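PDB 5GMX: carboxylesterase from Uncultured bacterium, which hydrolyses carboxylic ester bonds as a family VIII carboxylesterase of beta-lactamase fold and also shows hydrolytic activity toward oxyimino cephalosporins. Local coordinates for residues A[8-22]-A[35-49]. Sequence-based numbering, arbitrary orientation.
Sequences QGICAPEFTKVRDAF and SFGLAIEGEIVVDLW
Phe15, Val18 and Phe22 press onto one face of the hairpin formed by strands 35-40 and 43-49, where the N-terminal helix, with C-terminal helix 374-385 beside it, covers the antiparallel sheet of the beta-lactamase fold. Before the helix, residues 8-12 pair antiparallel with strand 43-49, with the short strand 10-11 at the rim of the sheet, through five backbone hydrogen bonds; the last, Ala12 N to Val45 O (3.0 Å), is nearly straight. Val45 and Val46 form a classic beta bulge opposite Leu38, and Phe15 uses both: its CE2 meets Val45 CG2 at 3.6 Å, while its CB rests on Val46 CG2. Leu38 CD2 covers one face of the Phe15 ring in a CH-pi contact, and Ile40 CG1 closes on Phe15 CZ. One turn on, Val18 holds CG1 anti to its own N (chi1 -179°), which brings that methyl to 3.4 Å from Phe36 CE1. Phe22 and Phe36 reach past one another from helix and sheet, with Phe22 CE1 3.6 Å from Phe36 CB and the Phe22 edge directed at the Trp49 backbone. Leu48 spreads its branches, CD1 against Arg19 CA and CG, CD2 beside Cys11 CB. Helix 374-385 adds Leu379 to Phe22 and Phe36. On the other face Asp47 OD1 forms a salt bridge with Arg273 NH1. There too Trp49, with CG between backbone N and carbonyl carbon (chi1 62°), turns one face of its indole to Gln8 CB and the Gly9 backbone. Gln8 CB lies 3.6 Å from the centroid of the Trp49 five-membered ring. Gly9 CA comes within 3.6 Å of Trp49 CZ3.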
loop_
_atom_site.group_PDB
_atom_site.type_symbol
_atom_site.label_atom_id
_atom_site.label_comp_id
_atom_site.label_asym_id
_atom_site.label_seq_id
_atom_site.Cartn_x
_atom_site.Cartn_y
_atom_site.Cartn_z
ATOM N N GLN A 8 -12.230 -19.477 -9.289
ATOM C CA GLN A 8 -12.542 -18.822 -10.557
ATOM C C GLN A 8 -11.329 -18.071 -11.100
ATOM O O GLN A 8 -10.459 -17.631 -10.334
ATOM C CB GLN A 8 -13.689 -17.829 -10.381
ATOM C CG GLN A 8 -14.946 -18.372 -9.741
ATOM C CD GLN A 8 -15.748 -19.213 -10.693
ATOM O OE1 GLN A 8 -16.288 -18.703 -11.672
ATOM N NE2 GLN A 8 -15.836 -20.510 -10.418
ATOM N N GLY A 9 -11.294 -17.880 -12.413
ATOM C CA GLY A 9 -10.269 -17.054 -13.022
ATOM C C GLY A 9 -9.421 -17.779 -14.038
ATOM O O GLY A 9 -9.832 -18.807 -14.573
ATOM N N ILE A 10 -8.253 -17.216 -14.337
ATOM C CA ILE A 10 -7.362 -17.775 -15.347
ATOM C C ILE A 10 -5.967 -17.946 -14.769
ATOM O O ILE A 10 -5.468 -17.082 -14.052
ATOM C CB ILE A 10 -7.314 -16.873 -16.625
ATOM C CG1 ILE A 10 -8.721 -16.730 -17.232
ATOM C CG2 ILE A 10 -6.336 -17.433 -17.660
ATOM C CD1 ILE A 10 -8.858 -15.675 -18.333
ATOM N N CYS A 11 -5.320 -19.040 -15.137
ATOM C CA CYS A 11 -4.009 -19.381 -14.613
ATOM C C CYS A 11 -3.197 -20.079 -15.686
ATOM O O CYS A 11 -3.579 -21.157 -16.149
ATOM C CB CYS A 11 -4.146 -20.278 -13.377
ATOM S SG CYS A 11 -2.593 -20.678 -12.545
ATOM N N ALA A 12 -2.077 -19.478 -16.075
ATOM C CA ALA A 12 -1.197 -20.098 -17.063
ATOM C C ALA A 12 -0.731 -21.462 -16.563
ATOM O O ALA A 12 -0.445 -21.619 -15.375
ATOM C CB ALA A 12 -0.004 -19.200 -17.363
ATOM N N PRO A 13 -0.661 -22.450 -17.470
ATOM C CA PRO A 13 -0.288 -23.833 -17.154
ATOM C C PRO A 13 0.922 -23.947 -16.226
ATOM O O PRO A 13 0.845 -24.603 -15.183
ATOM C CB PRO A 13 0.023 -24.422 -18.531
ATOM C CG PRO A 13 -0.898 -23.687 -19.445
ATOM C CD PRO A 13 -1.003 -22.285 -18.893
ATOM N N GLU A 14 2.009 -23.268 -16.573
ATOM C CA GLU A 14 3.244 -23.365 -15.802
ATOM C C GLU A 14 3.085 -22.851 -14.369
ATOM O O GLU A 14 3.957 -23.073 -13.533
ATOM C CB GLU A 14 4.373 -22.596 -16.494
ATOM C CG GLU A 14 4.100 -21.108 -16.688
ATOM C CD GLU A 14 3.338 -20.774 -17.966
ATOM O OE1 GLU A 14 3.446 -19.610 -18.420
ATOM O OE2 GLU A 14 2.617 -21.651 -18.500
ATOM N N PHE A 15 1.965 -22.197 -14.068
ATOM C CA PHE A 15 1.764 -21.672 -12.720
ATOM C C PHE A 15 0.652 -22.387 -11.968
ATOM O O PHE A 15 0.130 -21.857 -10.986
ATOM C CB PHE A 15 1.478 -20.167 -12.765
ATOM C CG PHE A 15 2.688 -19.344 -13.060
ATOM C CD1 PHE A 15 3.633 -19.117 -12.079
ATOM C CD2 PHE A 15 2.898 -18.821 -14.322
ATOM C CE1 PHE A 15 4.767 -18.374 -12.346
ATOM C CE2 PHE A 15 4.028 -18.072 -14.595
ATOM C CZ PHE A 15 4.962 -17.851 -13.607
ATOM N N THR A 16 0.330 -23.603 -12.411
ATOM C CA THR A 16 -0.738 -24.399 -11.799
ATOM C C THR A 16 -0.576 -24.574 -10.292
ATOM O O THR A 16 -1.564 -24.532 -9.552
ATOM C CB THR A 16 -0.813 -25.812 -12.442
ATOM O OG1 THR A 16 -1.013 -25.681 -13.851
ATOM C CG2 THR A 16 -1.951 -26.637 -11.849
ATOM N N LYS A 17 0.663 -24.743 -9.837
ATOM C CA LYS A 17 0.938 -24.894 -8.412
ATOM C C LYS A 17 0.379 -23.709 -7.620
ATOM O O LYS A 17 -0.232 -23.886 -6.558
ATOM C CB LYS A 17 2.441 -25.056 -8.167
ATOM C CG LYS A 17 2.990 -26.381 -8.706
ATOM C CD LYS A 17 4.503 -26.485 -8.570
ATOM C CE LYS A 17 5.085 -27.422 -9.632
ATOM N NZ LYS A 17 4.577 -28.827 -9.534
ATOM N N VAL A 18 0.556 -22.507 -8.163
ATOM C CA VAL A 18 0.040 -21.311 -7.509
ATOM C C VAL A 18 -1.461 -21.444 -7.327
ATOM O O VAL A 18 -1.980 -21.229 -6.223
ATOM C CB VAL A 18 0.352 -20.036 -8.307
ATOM C CG1 VAL A 18 -0.187 -18.807 -7.575
ATOM C CG2 VAL A 18 1.844 -19.922 -8.547
ATOM N N ARG A 19 -2.144 -21.862 -8.399
ATOM C CA ARG A 19 -3.587 -22.040 -8.342
ATOM C C ARG A 19 -3.932 -22.976 -7.192
ATOM O O ARG A 19 -4.786 -22.655 -6.349
ATOM C CB ARG A 19 -4.125 -22.601 -9.657
ATOM C CG ARG A 19 -5.643 -22.715 -9.694
ATOM C CD ARG A 19 -6.125 -23.329 -10.995
ATOM N NE ARG A 19 -7.579 -23.279 -11.123
ATOM C CZ ARG A 19 -8.427 -24.004 -10.394
ATOM N NH1 ARG A 19 -7.977 -24.847 -9.467
ATOM N NH2 ARG A 19 -9.734 -23.882 -10.591
ATOM N N ASP A 20 -3.203 -24.092 -7.124
ATOM C CA ASP A 20 -3.415 -25.075 -6.070
ATOM C C ASP A 20 -3.235 -24.442 -4.698
ATOM O O ASP A 20 -4.107 -24.582 -3.832
ATOM C CB ASP A 20 -2.472 -26.272 -6.245
ATOM C CG ASP A 20 -2.753 -27.061 -7.528
ATOM O OD1 ASP A 20 -3.883 -26.958 -8.062
ATOM O OD2 ASP A 20 -1.851 -27.789 -8.000
ATOM N N ALA A 21 -2.148 -23.690 -4.522
ATOM C CA ALA A 21 -1.900 -23.063 -3.227
ATOM C C ALA A 21 -3.076 -22.154 -2.880
ATOM O O ALA A 21 -3.590 -22.200 -1.757
ATOM C CB ALA A 21 -0.601 -22.293 -3.233
ATOM N N PHE A 22 -3.542 -21.384 -3.864
ATOM C CA PHE A 22 -4.653 -20.472 -3.624
ATOM C C PHE A 22 -5.843 -21.290 -3.109
ATOM O O PHE A 22 -6.392 -21.006 -2.029
ATOM C CB PHE A 22 -4.997 -19.695 -4.902
ATOM C CG PHE A 22 -5.991 -18.579 -4.697
ATOM C CD1 PHE A 22 -5.672 -17.488 -3.908
ATOM C CD2 PHE A 22 -7.224 -18.604 -5.324
ATOM C CE1 PHE A 22 -6.576 -16.455 -3.723
ATOM C CE2 PHE A 22 -8.135 -17.574 -5.138
ATOM C CZ PHE A 22 -7.812 -16.500 -4.341
ATOM N N SER A 35 -8.805 -12.697 -3.480
ATOM C CA SER A 35 -8.357 -12.481 -4.840
ATOM C C SER A 35 -6.833 -12.442 -4.869
ATOM O O SER A 35 -6.180 -11.985 -3.915
ATOM C CB SER A 35 -8.926 -11.185 -5.398
ATOM O OG SER A 35 -8.424 -10.074 -4.675
ATOM N N PHE A 36 -6.280 -12.927 -5.974
ATOM C CA PHE A 36 -4.845 -13.060 -6.143
ATOM C C PHE A 36 -4.430 -12.741 -7.579
ATOM O O PHE A 36 -5.080 -13.164 -8.542
ATOM C CB PHE A 36 -4.392 -14.475 -5.765
ATOM C CG PHE A 36 -2.932 -14.725 -6.016
ATOM C CD1 PHE A 36 -2.507 -15.305 -7.204
ATOM C CD2 PHE A 36 -1.982 -14.342 -5.088
ATOM C CE1 PHE A 36 -1.161 -15.506 -7.452
ATOM C CE2 PHE A 36 -0.631 -14.551 -5.325
ATOM C CZ PHE A 36 -0.222 -15.140 -6.499
ATOM N N GLY A 37 -3.325 -12.026 -7.726
ATOM C CA GLY A 37 -2.770 -11.755 -9.038
ATOM C C GLY A 37 -1.272 -12.008 -9.070
ATOM O O GLY A 37 -0.571 -11.871 -8.057
ATOM N N LEU A 38 -0.787 -12.404 -10.241
ATOM C CA LEU A 38 0.632 -12.600 -10.461
ATOM C C LEU A 38 0.997 -12.152 -11.871
ATOM O O LEU A 38 0.404 -12.599 -12.862
ATOM C CB LEU A 38 1.027 -14.063 -10.233
ATOM C CG LEU A 38 2.505 -14.440 -10.448
ATOM C CD1 LEU A 38 3.384 -13.892 -9.348
ATOM C CD2 LEU A 38 2.695 -15.952 -10.548
ATOM N N ALA A 39 1.955 -11.237 -11.952
ATOM C CA ALA A 39 2.463 -10.745 -13.220
ATOM C C ALA A 39 3.903 -11.194 -13.415
ATOM O O ALA A 39 4.711 -11.158 -12.486
ATOM C CB ALA A 39 2.360 -9.226 -13.298
ATOM N N ILE A 40 4.206 -11.643 -14.626
ATOM C CA ILE A 40 5.551 -12.039 -15.005
ATOM C C ILE A 40 5.927 -11.314 -16.295
ATOM O O ILE A 40 5.157 -11.311 -17.268
ATOM C CB ILE A 40 5.672 -13.573 -15.199
ATOM C CG1 ILE A 40 5.374 -14.305 -13.892
ATOM C CG2 ILE A 40 7.079 -13.957 -15.656
ATOM C CD1 ILE A 40 6.460 -14.123 -12.841
ATOM N N GLU A 41 7.089 -10.668 -16.271
ATOM C CA GLU A 41 7.646 -9.995 -17.441
ATOM C C GLU A 41 6.648 -9.072 -18.130
ATOM O O GLU A 41 6.576 -9.034 -19.348
ATOM C CB GLU A 41 8.180 -11.033 -18.435
ATOM C CG GLU A 41 9.390 -11.796 -17.908
ATOM C CD GLU A 41 9.996 -12.764 -18.917
ATOM O OE1 GLU A 41 9.685 -12.658 -20.127
ATOM O OE2 GLU A 41 10.807 -13.621 -18.496
ATOM N N GLY A 42 5.876 -8.337 -17.334
ATOM C CA GLY A 42 4.996 -7.323 -17.869
ATOM C C GLY A 42 3.638 -7.826 -18.309
ATOM O O GLY A 42 2.893 -7.088 -18.952
ATOM N N GLU A 43 3.300 -9.066 -17.963
ATOM C CA GLU A 43 1.968 -9.569 -18.289
ATOM C C GLU A 43 1.342 -10.300 -17.108
ATOM O O GLU A 43 2.021 -11.051 -16.408
ATOM C CB GLU A 43 2.036 -10.514 -19.503
ATOM C CG GLU A 43 2.626 -9.898 -20.791
ATOM C CD GLU A 43 1.772 -8.779 -21.411
ATOM O OE1 GLU A 43 0.598 -8.599 -21.014
ATOM O OE2 GLU A 43 2.288 -8.066 -22.303
ATOM N N ILE A 44 0.045 -10.094 -16.888
ATOM C CA ILE A 44 -0.689 -10.894 -15.906
ATOM C C ILE A 44 -0.814 -12.351 -16.376
ATOM O O ILE A 44 -1.342 -12.612 -17.456
ATOM C CB ILE A 44 -2.095 -10.318 -15.643
ATOM C CG1 ILE A 44 -1.992 -8.964 -14.928
ATOM C CG2 ILE A 44 -2.939 -11.299 -14.831
ATOM C CD1 ILE A 44 -1.505 -9.060 -13.467
ATOM N N VAL A 45 -0.335 -13.293 -15.568
ATOM C CA VAL A 45 -0.364 -14.701 -15.953
ATOM C C VAL A 45 -1.158 -15.542 -14.959
ATOM O O VAL A 45 -1.510 -16.687 -15.241
ATOM C CB VAL A 45 1.062 -15.277 -16.093
ATOM C CG1 VAL A 45 1.820 -14.563 -17.210
ATOM C CG2 VAL A 45 1.820 -15.177 -14.777
ATOM N N VAL A 46 -1.424 -14.976 -13.786
ATOM C CA VAL A 46 -2.357 -15.581 -12.840
ATOM C C VAL A 46 -3.352 -14.521 -12.365
ATOM O O VAL A 46 -2.966 -13.416 -11.984
ATOM C CB VAL A 46 -1.653 -16.202 -11.619
ATOM C CG1 VAL A 46 -2.672 -16.881 -10.716
ATOM C CG2 VAL A 46 -0.588 -17.193 -12.055
ATOM N N ASP A 47 -4.633 -14.864 -12.407
ATOM C CA ASP A 47 -5.706 -13.957 -12.037
ATOM C C ASP A 47 -6.847 -14.802 -11.475
ATOM O O ASP A 47 -7.671 -15.319 -12.224
ATOM C CB ASP A 47 -6.147 -13.135 -13.255
ATOM C CG ASP A 47 -7.300 -12.181 -12.953
ATOM O OD1 ASP A 47 -7.671 -12.025 -11.768
ATOM O OD2 ASP A 47 -7.823 -11.563 -13.910
ATOM N N LEU A 48 -6.877 -14.942 -10.154
ATOM C CA LEU A 48 -7.767 -15.879 -9.487
ATOM C C LEU A 48 -8.599 -15.221 -8.393
ATOM O O LEU A 48 -8.183 -14.236 -7.784
ATOM C CB LEU A 48 -6.961 -17.028 -8.874
ATOM C CG LEU A 48 -6.107 -17.884 -9.811
ATOM C CD1 LEU A 48 -5.234 -18.810 -8.990
ATOM C CD2 LEU A 48 -6.961 -18.670 -10.815
ATOM N N TRP A 49 -9.777 -15.775 -8.144
ATOM C CA TRP A 49 -10.555 -15.375 -6.976
ATOM C C TRP A 49 -11.428 -16.537 -6.539
ATOM O O TRP A 49 -11.484 -17.570 -7.214
ATOM C CB TRP A 49 -11.395 -14.119 -7.257
ATOM C CG TRP A 49 -12.419 -14.285 -8.336
ATOM C CD1 TRP A 49 -13.746 -14.610 -8.183
ATOM C CD2 TRP A 49 -12.199 -14.156 -9.744
ATOM N NE1 TRP A 49 -14.362 -14.679 -9.414
ATOM C CE2 TRP A 49 -13.434 -14.408 -10.388
ATOM C CE3 TRP A 49 -11.079 -13.840 -10.524
ATOM C CZ2 TRP A 49 -13.576 -14.364 -11.780
ATOM C CZ3 TRP A 49 -11.222 -13.794 -11.912
ATOM C CH2 TRP A 49 -12.461 -14.058 -12.523
#